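Local coordinates for protein starch synthase I (Hordeum vulgare, PDB 4HLN) that is a plant starch synthase, a two-domain glycosyltransferase-type protein of GT-B fold that carries bound glycan, at residues 562-570 / 596-604; 200-211 / 249-260. One frame throughout, in Å; residues are numbered along the deposited sequence.

Interaction 1: residues 562-570 / 596-604; sequences KGEEGTGWA and SWEGLMKRG. With GLC (alpha-D-glucopyranose), chain B; GLC (alpha-D-glucopyranose), chain C.
Ser596 and Glu564 meet through their side-chain oxygens: OG of Ser596 donates to OE1 of Glu564 at 2.9 Å, arriving on the syn side but 29° out of the carboxylate plane. The alpha-D-glucopyranose of chain B closes this polar group, its O3 donating to OE1 of Glu564 and its O2 to OG of Ser596. Trp569 NE1 makes a weak 2.8 Å bond to O6 of the chain C alpha-D-glucopyranose. Water 1 serves the other carboxylate oxygen, giving its protons to Glu564 OE2 and Ser596 O and accepting from Arg603 NH2 at 2.8 Å, so it links the acid to an arginine whose NH2 stays 4.5 Å from OE2. Arg603, bent at chi2 and chi3, turns its guanidinium back to Gly566: NE reaches Gly566 O at 3.0 Å in the carbonyl plane, and NH1 adds a weak bond. Glu564 O lies over one face of the guanidinium. Here the loop entering edge strand 569-571 of the C-terminal Rossmann-like domain runs against helix 594-606, and the glycan pocket, which also includes His593, takes in Ser596 of the helix's first turn. Apolar contacts line another flank of the helix. Leu600 forks, CD2 lying against the Thr567-Gly568 peptide (3.4 Å from Thr567 C) and CD1 on Trp569 CH2 at 3.5 Å. Trp597 CZ3 touches Trp569 CZ3 at 3.7 Å, near the plane of the Trp569 ring.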
loop_
_atom_site.group_PDB
_atom_site.type_symbol
_atom_site.label_atom_id
_atom_site.label_comp_id
_atom_site.label_asym_id
_atom_site.label_seq_id
_atom_site.Cartn_x
_atom_site.Cartn_y
_atom_site.Cartn_z
ATOM N N LYS A 562 10.265 29.387 -9.255
ATOM C CA LYS A 562 11.340 28.411 -9.199
ATOM C C LYS A 562 11.057 27.398 -10.301
ATOM O O LYS A 562 10.557 26.302 -10.045
ATOM C CB LYS A 562 11.414 27.737 -7.828
ATOM C CG LYS A 562 12.607 28.169 -7.003
ATOM C CD LYS A 562 13.902 27.769 -7.691
ATOM C CE LYS A 562 14.933 28.880 -7.610
ATOM N NZ LYS A 562 15.152 29.322 -6.206
ATOM N N GLY A 563 11.360 27.807 -11.530
ATOM C CA GLY A 563 11.127 27.036 -12.740
ATOM C C GLY A 563 10.563 25.627 -12.660
ATOM O O GLY A 563 9.441 25.417 -12.198
ATOM N N GLU A 564 11.359 24.665 -13.124
ATOM C CA GLU A 564 10.889 23.308 -13.408
ATOM C C GLU A 564 10.605 22.465 -12.168
ATOM O O GLU A 564 11.325 22.536 -11.175
ATOM C CB GLU A 564 11.886 22.599 -14.318
ATOM C CG GLU A 564 12.180 23.357 -15.602
ATOM C CD GLU A 564 13.201 22.655 -16.482
ATOM O OE1 GLU A 564 13.377 23.071 -17.648
ATOM O OE2 GLU A 564 13.832 21.687 -16.007
ATOM N N GLU A 565 9.543 21.669 -12.235
ATOM C CA GLU A 565 9.113 20.861 -11.098
ATOM C C GLU A 565 8.671 19.479 -11.557
ATOM O O GLU A 565 8.386 19.269 -12.740
ATOM C CB GLU A 565 7.953 21.544 -10.375
ATOM C CG GLU A 565 8.238 22.968 -9.929
ATOM C CD GLU A 565 7.007 23.657 -9.365
ATOM O OE1 GLU A 565 6.096 22.941 -8.891
ATOM O OE2 GLU A 565 6.951 24.910 -9.405
ATOM N N GLY A 566 8.603 18.537 -10.623
ATOM C CA GLY A 566 8.133 17.204 -10.949
ATOM C C GLY A 566 9.238 16.170 -10.975
ATOM O O GLY A 566 10.412 16.507 -10.837
ATOM N N THR A 567 8.860 14.910 -11.165
ATOM C CA THR A 567 9.791 13.797 -11.016
ATOM C C THR A 567 9.615 12.728 -12.078
ATOM O O THR A 567 10.438 11.825 -12.191
ATOM C CB THR A 567 9.640 13.120 -9.643
ATOM O OG1 THR A 567 8.250 12.962 -9.338
ATOM C CG2 THR A 567 10.301 13.953 -8.563
ATOM N N GLY A 568 8.536 12.826 -12.842
ATOM C CA GLY A 568 8.266 11.882 -13.908
ATOM C C GLY A 568 6.927 12.198 -14.539
ATOM O O GLY A 568 6.474 13.332 -14.485
ATOM N N TRP A 569 6.279 11.207 -15.133
ATOM C CA TRP A 569 4.939 11.427 -15.658
ATOM C C TRP A 569 3.923 10.452 -15.099
ATOM O O TRP A 569 4.085 9.243 -15.215
ATOM C CB TRP A 569 4.931 11.344 -17.179
ATOM C CG TRP A 569 5.524 12.534 -17.822
ATOM C CD1 TRP A 569 4.866 13.640 -18.260
ATOM C CD2 TRP A 569 6.910 12.752 -18.103
ATOM N NE1 TRP A 569 5.755 14.537 -18.802
ATOM C CE2 TRP A 569 7.018 14.015 -18.714
ATOM C CE3 TRP A 569 8.068 12.002 -17.897
ATOM C CZ2 TRP A 569 8.239 14.547 -19.118
ATOM C CZ3 TRP A 569 9.279 12.533 -18.294
ATOM C CH2 TRP A 569 9.356 13.791 -18.899
ATOM N N ALA A 570 2.871 10.987 -14.497
ATOM C CA ALA A 570 1.718 10.179 -14.129
ATOM C C ALA A 570 0.604 10.475 -15.123
ATOM O O ALA A 570 0.310 11.636 -15.404
ATOM C CB ALA A 570 1.266 10.491 -12.705
ATOM N N SER A 596 16.756 19.527 -19.058
ATOM C CA SER A 596 15.515 19.305 -18.312
ATOM C C SER A 596 15.442 17.884 -17.755
ATOM O O SER A 596 15.057 17.674 -16.604
ATOM C CB SER A 596 14.292 19.571 -19.192
ATOM O OG SER A 596 14.122 20.957 -19.430
ATOM N N TRP A 597 15.799 16.911 -18.587
ATOM C CA TRP A 597 15.852 15.521 -18.162
ATOM C C TRP A 597 16.714 15.362 -16.907
ATOM O O TRP A 597 16.252 14.844 -15.880
ATOM C CB TRP A 597 16.384 14.638 -19.286
ATOM C CG TRP A 597 16.125 13.192 -19.041
ATOM C CD1 TRP A 597 17.013 12.257 -18.587
ATOM C CD2 TRP A 597 14.884 12.510 -19.222
ATOM N NE1 TRP A 597 16.396 11.030 -18.478
ATOM C CE2 TRP A 597 15.089 11.162 -18.861
ATOM C CE3 TRP A 597 13.614 12.911 -19.645
ATOM C CZ2 TRP A 597 14.073 10.217 -18.912
ATOM C CZ3 TRP A 597 12.605 11.968 -19.698
ATOM C CH2 TRP A 597 12.840 10.637 -19.336
ATOM N N GLU A 598 17.963 15.813 -16.991
ATOM C CA GLU A 598 18.861 15.803 -15.839
ATOM C C GLU A 598 18.177 16.311 -14.571
ATOM O O GLU A 598 18.420 15.805 -13.478
ATOM C CB GLU A 598 20.116 16.634 -16.118
ATOM C CG GLU A 598 21.209 15.899 -16.893
ATOM C CD GLU A 598 22.566 15.923 -16.182
ATOM O OE1 GLU A 598 22.682 16.576 -15.117
ATOM O OE2 GLU A 598 23.517 15.281 -16.691
ATOM N N GLY A 599 17.326 17.318 -14.711
ATOM C CA GLY A 599 16.632 17.859 -13.560
ATOM C C GLY A 599 15.625 16.873 -13.007
ATOM O O GLY A 599 15.522 16.698 -11.789
ATOM N N LEU A 600 14.874 16.227 -13.898
ATOM C CA LEU A 600 13.885 15.245 -13.471
ATOM C C LEU A 600 14.548 14.125 -12.674
ATOM O O LEU A 600 14.002 13.642 -11.674
ATOM C CB LEU A 600 13.148 14.676 -14.676
ATOM C CG LEU A 600 11.927 15.490 -15.094
ATOM C CD1 LEU A 600 11.562 15.201 -16.535
ATOM C CD2 LEU A 600 10.741 15.221 -14.159
ATOM N N MET A 601 15.733 13.722 -13.125
ATOM C CA MET A 601 16.488 12.670 -12.458
ATOM C C MET A 601 16.966 13.117 -11.090
ATOM O O MET A 601 16.656 12.490 -10.073
ATOM C CB MET A 601 17.684 12.257 -13.307
ATOM C CG MET A 601 17.301 11.678 -14.658
ATOM S SD MET A 601 18.669 11.682 -15.859
ATOM C CE MET A 601 19.882 10.592 -15.108
ATOM N N LYS A 602 17.722 14.208 -11.068
ATOM C CA LYS A 602 18.290 14.713 -9.825
ATOM C C LYS A 602 17.214 14.954 -8.759
ATOM O O LYS A 602 17.436 14.707 -7.563
ATOM C CB LYS A 602 19.140 15.961 -10.091
ATOM C CG LYS A 602 20.417 15.648 -10.894
ATOM C CD LYS A 602 21.405 16.811 -10.940
ATOM C CE LYS A 602 22.742 16.386 -11.536
ATOM N NZ LYS A 602 23.793 17.435 -11.378
ATOM N N ARG A 603 16.040 15.406 -9.195
ATOM C CA ARG A 603 14.939 15.606 -8.271
ATOM C C ARG A 603 14.503 14.275 -7.662
ATOM O O ARG A 603 14.284 14.183 -6.450
ATOM C CB ARG A 603 13.772 16.323 -8.950
ATOM C CG ARG A 603 13.486 17.698 -8.350
ATOM C CD ARG A 603 13.537 18.798 -9.387
ATOM N NE ARG A 603 12.545 18.600 -10.436
ATOM C CZ ARG A 603 12.750 18.897 -11.716
ATOM N NH1 ARG A 603 11.794 18.680 -12.618
ATOM N NH2 ARG A 603 13.916 19.410 -12.094
ATOM N N GLY A 604 14.405 13.243 -8.498
ATOM C CA GLY A 604 14.037 11.920 -8.024
ATOM C C GLY A 604 15.026 11.375 -7.013
ATOM O O GLY A 604 14.651 10.847 -5.958
HETATM C C1 GLC B . 10.059 21.775 -22.976
HETATM C C2 GLC B . 11.266 21.919 -22.049
HETATM C C3 GLC B . 11.308 23.264 -21.319
HETATM C C4 GLC B . 11.163 24.456 -22.267
HETATM C C5 GLC B . 10.363 24.136 -23.542
HETATM C C6 GLC B . 11.024 24.882 -24.700
HETATM O O2 GLC B . 11.310 20.837 -21.150
HETATM O O3 GLC B . 12.557 23.382 -20.680
HETATM O O4 GLC B . 10.567 25.588 -21.620
HETATM O O5 GLC B . 10.252 22.776 -23.954
HETATM O O6 GLC B . 11.201 24.015 -25.803
HETATM C C1 GLC C . 1.889 19.675 -17.693
HETATM C C2 GLC C . 2.324 21.071 -18.090
HETATM C C3 GLC C . 3.087 21.066 -19.424
HETATM C C4 GLC C . 4.076 19.908 -19.664
HETATM C C5 GLC C . 3.425 18.623 -19.141
HETATM C C6 GLC C . 4.364 17.431 -19.094
HETATM O O2 GLC C . 1.165 21.875 -18.186
HETATM O O3 GLC C . 3.780 22.288 -19.524
HETATM O O4 GLC C . 4.367 19.936 -21.071
HETATM O O5 GLC C . 2.997 18.821 -17.810
HETATM O O6 GLC C . 3.718 16.323 -19.670
HETATM O O HOH W 1 13.434 19.227 -14.885
#

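Interaction 2: residues 200-211 / 249-260; sequences FFHEYRDNVDWV and APLILELGGYIY
Asp209 is gripped through both carboxylate oxygens. Tyr260 OH donates to Asp209 OD2 at 2.8 Å, meeting the anti lone pair of that oxygen, with the carboxylate and phenol planes 72° apart. From the neighbouring strand His202 NE2 donates to Asp209 OD1 at 2.7 Å on its anti side, the oxygen lying 25° out of the imidazole plane. Held at both oxygens, the carboxylate has little freedom to rotate, and the two donors would probably favour its charged form. Leu255 packs here with both methyls: CD2 sits over the middle of the imidazole face in a CH-pi contact, 3.7 Å from the His202 centroid, while CD1 lies 3.9 Å from Asp209 CG. A chi1 of 164°, CG opposite the backbone N, carries the imidazole to Leu255, and chi2 turns its face to the methyl. Leu253 CD1 rests against Val211 CG1 and Phe200 CD1, 3.9 Å from each, where valine and phenylalanine abut, and meets the valine tip to tip. The Phe200 ring continues to Ala249 CB, 4.1 Å from CE1, and to Ile252 CD1. Strands 195-205 and 208-214 form a beta hairpin, closed by a type I' turn, in the mixed sheet of the N-terminal domain. The end of helix 235-252 and the loop after it pack on this hairpin, with Leu253 also on strand 181-190 and Leu255 and Tyr260 on strand 160-166.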
loop_
_atom_site.group_PDB
_atom_site.type_symbol
_atom_site.label_atom_id
_atom_site.label_comp_id
_atom_site.label_asym_id
_atom_site.label_seq_id
_atom_site.Cartn_x
_atom_site.Cartn_y
_atom_site.Cartn_z
ATOM N N PHE A 200 -4.749 -13.834 24.832
ATOM C CA PHE A 200 -3.725 -13.012 24.220
ATOM C C PHE A 200 -2.360 -13.632 24.395
ATOM O O PHE A 200 -1.972 -14.012 25.507
ATOM C CB PHE A 200 -3.713 -11.612 24.837
ATOM C CG PHE A 200 -4.981 -10.844 24.631
ATOM C CD1 PHE A 200 -5.079 -9.898 23.616
ATOM C CD2 PHE A 200 -6.073 -11.048 25.460
ATOM C CE1 PHE A 200 -6.243 -9.173 23.427
ATOM C CE2 PHE A 200 -7.250 -10.326 25.276
ATOM C CZ PHE A 200 -7.332 -9.388 24.258
ATOM N N PHE A 201 -1.637 -13.719 23.283
ATOM C CA PHE A 201 -0.249 -14.144 23.279
ATOM C C PHE A 201 0.570 -12.942 22.873
ATOM O O PHE A 201 0.047 -12.030 22.241
ATOM C CB PHE A 201 -0.052 -15.325 22.330
ATOM C CG PHE A 201 -0.680 -16.588 22.830
ATOM C CD1 PHE A 201 -2.062 -16.700 22.922
ATOM C CD2 PHE A 201 0.105 -17.654 23.248
ATOM C CE1 PHE A 201 -2.659 -17.862 23.411
ATOM C CE2 PHE A 201 -0.475 -18.821 23.743
ATOM C CZ PHE A 201 -1.865 -18.924 23.828
ATOM N N HIS A 202 1.836 -12.907 23.259
ATOM C CA HIS A 202 2.608 -11.695 23.031
ATOM C C HIS A 202 4.074 -11.938 22.774
ATOM O O HIS A 202 4.684 -12.803 23.372
ATOM C CB HIS A 202 2.462 -10.713 24.206
ATOM C CG HIS A 202 3.500 -9.635 24.211
ATOM N ND1 HIS A 202 4.537 -9.603 25.117
ATOM C CD2 HIS A 202 3.687 -8.573 23.389
ATOM C CE1 HIS A 202 5.310 -8.560 24.864
ATOM N NE2 HIS A 202 4.816 -7.917 23.822
ATOM N N GLU A 203 4.641 -11.148 21.876
ATOM C CA GLU A 203 6.075 -11.142 21.722
ATOM C C GLU A 203 6.618 -9.733 21.485
ATOM O O GLU A 203 6.053 -8.928 20.726
ATOM C CB GLU A 203 6.519 -12.095 20.614
ATOM C CG GLU A 203 8.040 -12.160 20.483
ATOM C CD GLU A 203 8.534 -12.862 19.221
ATOM O OE1 GLU A 203 7.700 -13.411 18.459
ATOM O OE2 GLU A 203 9.767 -12.855 18.996
ATOM N N TYR A 204 7.717 -9.445 22.166
ATOM C CA TYR A 204 8.422 -8.200 21.961
ATOM C C TYR A 204 9.578 -8.487 21.003
ATOM O O TYR A 204 10.413 -9.340 21.270
ATOM C CB TYR A 204 8.892 -7.634 23.312
ATOM C CG TYR A 204 9.348 -6.195 23.247
ATOM C CD1 TYR A 204 8.506 -5.192 22.753
ATOM C CD2 TYR A 204 10.627 -5.831 23.672
ATOM C CE1 TYR A 204 8.933 -3.867 22.687
ATOM C CE2 TYR A 204 11.060 -4.511 23.609
ATOM C CZ TYR A 204 10.213 -3.537 23.119
ATOM O OH TYR A 204 10.649 -2.235 23.057
ATOM N N ARG A 205 9.599 -7.795 19.869
ATOM C CA ARG A 205 10.588 -8.045 18.817
ATOM C C ARG A 205 10.680 -6.782 17.958
ATOM O O ARG A 205 9.662 -6.235 17.535
ATOM C CB ARG A 205 10.176 -9.259 17.965
ATOM C CG ARG A 205 11.261 -9.813 17.020
ATOM C CD ARG A 205 10.679 -10.429 15.726
ATOM N NE ARG A 205 10.097 -9.390 14.860
ATOM C CZ ARG A 205 9.465 -9.598 13.701
ATOM N NH1 ARG A 205 9.303 -10.825 13.208
ATOM N NH2 ARG A 205 8.996 -8.555 13.028
ATOM N N ASP A 206 11.894 -6.304 17.724
ATOM C CA ASP A 206 12.092 -5.060 16.978
ATOM C C ASP A 206 11.412 -3.832 17.603
ATOM O O ASP A 206 10.988 -2.914 16.889
ATOM C CB ASP A 206 11.659 -5.241 15.525
ATOM C CG ASP A 206 12.538 -6.232 14.783
ATOM O OD1 ASP A 206 13.778 -6.100 14.884
ATOM O OD2 ASP A 206 12.001 -7.147 14.117
ATOM N N ASN A 207 11.342 -3.827 18.935
ATOM C CA ASN A 207 10.738 -2.750 19.722
ATOM C C ASN A 207 9.259 -2.612 19.479
ATOM O O ASN A 207 8.663 -1.546 19.699
ATOM C CB ASN A 207 11.449 -1.428 19.479
ATOM C CG ASN A 207 12.901 -1.506 19.835
ATOM O OD1 ASN A 207 13.767 -1.450 18.960
ATOM N ND2 ASN A 207 13.184 -1.683 21.125
ATOM N N VAL A 208 8.676 -3.709 19.015
ATOM C CA VAL A 208 7.264 -3.756 18.749
ATOM C C VAL A 208 6.629 -4.853 19.571
ATOM O O VAL A 208 7.152 -5.963 19.678
ATOM C CB VAL A 208 6.967 -3.947 17.249
ATOM C CG1 VAL A 208 5.516 -4.430 17.034
ATOM C CG2 VAL A 208 7.242 -2.650 16.504
ATOM N N ASP A 209 5.511 -4.494 20.181
ATOM C CA ASP A 209 4.654 -5.413 20.889
ATOM C C ASP A 209 3.723 -6.117 19.927
ATOM O O ASP A 209 2.720 -5.551 19.475
ATOM C CB ASP A 209 3.846 -4.641 21.917
ATOM C CG ASP A 209 4.655 -4.314 23.130
ATOM O OD1 ASP A 209 5.260 -5.273 23.652
ATOM O OD2 ASP A 209 4.721 -3.125 23.527
ATOM N N TRP A 210 4.078 -7.352 19.605
ATOM C CA TRP A 210 3.275 -8.187 18.736
ATOM C C TRP A 210 2.315 -8.937 19.605
ATOM O O TRP A 210 2.721 -9.809 20.379
ATOM C CB TRP A 210 4.179 -9.175 18.018
ATOM C CG TRP A 210 5.221 -8.472 17.261
ATOM C CD1 TRP A 210 6.500 -8.222 17.657
ATOM C CD2 TRP A 210 5.066 -7.877 15.976
ATOM N NE1 TRP A 210 7.162 -7.513 16.685
ATOM C CE2 TRP A 210 6.301 -7.282 15.643
ATOM C CE3 TRP A 210 3.998 -7.786 15.071
ATOM C CZ2 TRP A 210 6.507 -6.612 14.434
ATOM C CZ3 TRP A 210 4.197 -7.116 13.875
ATOM C CH2 TRP A 210 5.446 -6.541 13.562
ATOM N N VAL A 211 1.044 -8.582 19.489
ATOM C CA VAL A 211 -0.004 -9.185 20.296
ATOM C C VAL A 211 -0.905 -10.050 19.426
ATOM O O VAL A 211 -1.423 -9.599 18.406
ATOM C CB VAL A 211 -0.868 -8.115 20.965
ATOM C CG1 VAL A 211 -2.073 -8.753 21.662
ATOM C CG2 VAL A 211 -0.032 -7.302 21.926
ATOM N N ALA A 249 -7.016 -4.761 24.462
ATOM C CA ALA A 249 -5.592 -4.970 24.687
ATOM C C ALA A 249 -4.904 -3.793 25.396
ATOM O O ALA A 249 -4.172 -3.988 26.376
ATOM C CB ALA A 249 -4.888 -5.322 23.378
ATOM N N PRO A 250 -5.141 -2.567 24.912
ATOM C CA PRO A 250 -4.489 -1.378 25.492
ATOM C C PRO A 250 -4.946 -1.085 26.921
ATOM O O PRO A 250 -4.283 -0.358 27.659
ATOM C CB PRO A 250 -4.923 -0.242 24.554
ATOM C CG PRO A 250 -5.339 -0.919 23.295
ATOM C CD PRO A 250 -5.937 -2.234 23.721
ATOM N N LEU A 251 -6.074 -1.663 27.306
ATOM C CA LEU A 251 -6.606 -1.461 28.640
ATOM C C LEU A 251 -6.191 -2.544 29.633
ATOM O O LEU A 251 -6.232 -2.309 30.834
ATOM C CB LEU A 251 -8.121 -1.408 28.596
ATOM C CG LEU A 251 -8.756 -0.381 27.661
ATOM C CD1 LEU A 251 -10.275 -0.602 27.520
ATOM C CD2 LEU A 251 -8.464 1.015 28.128
ATOM N N ILE A 252 -5.794 -3.724 29.160
ATOM C CA ILE A 252 -5.559 -4.819 30.099
ATOM C C ILE A 252 -4.224 -5.536 30.055
ATOM O O ILE A 252 -3.895 -6.266 30.994
ATOM C CB ILE A 252 -6.645 -5.903 30.028
ATOM C CG1 ILE A 252 -6.598 -6.634 28.684
ATOM C CG2 ILE A 252 -8.026 -5.316 30.350
ATOM C CD1 ILE A 252 -7.424 -7.882 28.690
ATOM N N LEU A 253 -3.460 -5.358 28.984
ATOM C CA LEU A 253 -2.167 -6.029 28.911
ATOM C C LEU A 253 -1.052 -5.208 29.570
ATOM O O LEU A 253 -0.704 -4.122 29.100
ATOM C CB LEU A 253 -1.819 -6.382 27.464
ATOM C CG LEU A 253 -2.769 -7.403 26.824
ATOM C CD1 LEU A 253 -2.295 -7.806 25.453
ATOM C CD2 LEU A 253 -2.908 -8.634 27.693
ATOM N N GLU A 254 -0.492 -5.720 30.665
ATOM C CA GLU A 254 0.631 -5.023 31.303
ATOM C C GLU A 254 1.985 -5.372 30.685
ATOM O O GLU A 254 2.813 -6.031 31.307
ATOM C CB GLU A 254 0.654 -5.245 32.815
ATOM C CG GLU A 254 -0.631 -4.855 33.506
ATOM C CD GLU A 254 -0.431 -4.450 34.951
ATOM O OE1 GLU A 254 -1.272 -3.678 35.468
ATOM O OE2 GLU A 254 0.563 -4.895 35.569
ATOM N N LEU A 255 2.199 -4.902 29.463
ATOM C CA LEU A 255 3.441 -5.121 28.739
ATOM C C LEU A 255 4.586 -4.303 29.320
ATOM O O LEU A 255 4.485 -3.074 29.465
ATOM C CB LEU A 255 3.229 -4.766 27.276
ATOM C CG LEU A 255 2.008 -5.546 26.765
ATOM C CD1 LEU A 255 1.545 -5.063 25.394
ATOM C CD2 LEU A 255 2.281 -7.058 26.770
ATOM N N GLY A 256 5.679 -4.990 29.655
ATOM C CA GLY A 256 6.810 -4.351 30.312
ATOM C C GLY A 256 6.400 -3.690 31.629
ATOM O O GLY A 256 6.997 -2.684 32.033
ATOM N N GLY A 257 5.375 -4.239 32.293
ATOM C CA GLY A 257 4.877 -3.652 33.524
ATOM C C GLY A 257 3.686 -2.693 33.496
ATOM O O GLY A 257 2.953 -2.621 34.483
ATOM N N TYR A 258 3.480 -1.956 32.405
ATOM C CA TYR A 258 2.360 -1.004 32.349
ATOM C C TYR A 258 1.520 -1.099 31.071
ATOM O O TYR A 258 2.048 -1.310 29.987
ATOM C CB TYR A 258 2.859 0.435 32.525
ATOM C CG TYR A 258 3.875 0.832 31.485
ATOM C CD1 TYR A 258 3.583 1.809 30.537
ATOM C CD2 TYR A 258 5.131 0.216 31.441
ATOM C CE1 TYR A 258 4.512 2.174 29.573
ATOM C CE2 TYR A 258 6.067 0.566 30.482
ATOM C CZ TYR A 258 5.755 1.546 29.542
ATOM O OH TYR A 258 6.683 1.904 28.570
ATOM N N ILE A 259 0.207 -0.927 31.213
ATOM C CA ILE A 259 -0.699 -0.935 30.070
ATOM C C ILE A 259 -0.448 0.221 29.106
ATOM O O ILE A 259 0.248 1.179 29.430
ATOM C CB ILE A 259 -2.165 -0.871 30.502
ATOM C CG1 ILE A 259 -2.419 0.385 31.317
ATOM C CG2 ILE A 259 -2.582 -2.136 31.287
ATOM C CD1 ILE A 259 -3.855 0.500 31.732
ATOM N N TYR A 260 -1.024 0.121 27.914
ATOM C CA TYR A 260 -0.875 1.164 26.900
ATOM C C TYR A 260 -1.790 2.335 27.206
ATOM O O TYR A 260 -1.471 3.483 26.888
ATOM C CB TYR A 260 -1.204 0.619 25.505
ATOM C CG TYR A 260 -0.001 0.190 24.690
ATOM C CD1 TYR A 260 0.856 -0.811 25.144
ATOM C CD2 TYR A 260 0.266 0.764 23.450
ATOM C CE1 TYR A 260 1.945 -1.221 24.387
ATOM C CE2 TYR A 260 1.366 0.368 22.688
ATOM C CZ TYR A 260 2.194 -0.627 23.163
ATOM O OH TYR A 260 3.278 -1.028 22.421
#

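Overall arrangement
The two contacts belong to different domains and lie on opposite sides of the chain's centre, their centres 45 Å apart and their nearest atoms about 27 Å apart. Both segments of interaction 2 precede those of interaction 1 in the sequence, and they tie helix to hairpin within the N-terminal, starch synthase catalytic domain. Interaction 1 lies at one edge of the six-stranded parallel sheet, on its outermost strand 569-571, and contributes three of the nine residues of the glycan pocket, which Phe556, Pro558, Phe559, Thr585, Thr589 and His593 complete. In both, a carboxylate accepts a hydroxyl bond from the other segment, but only that of interaction 1 also meets sugar.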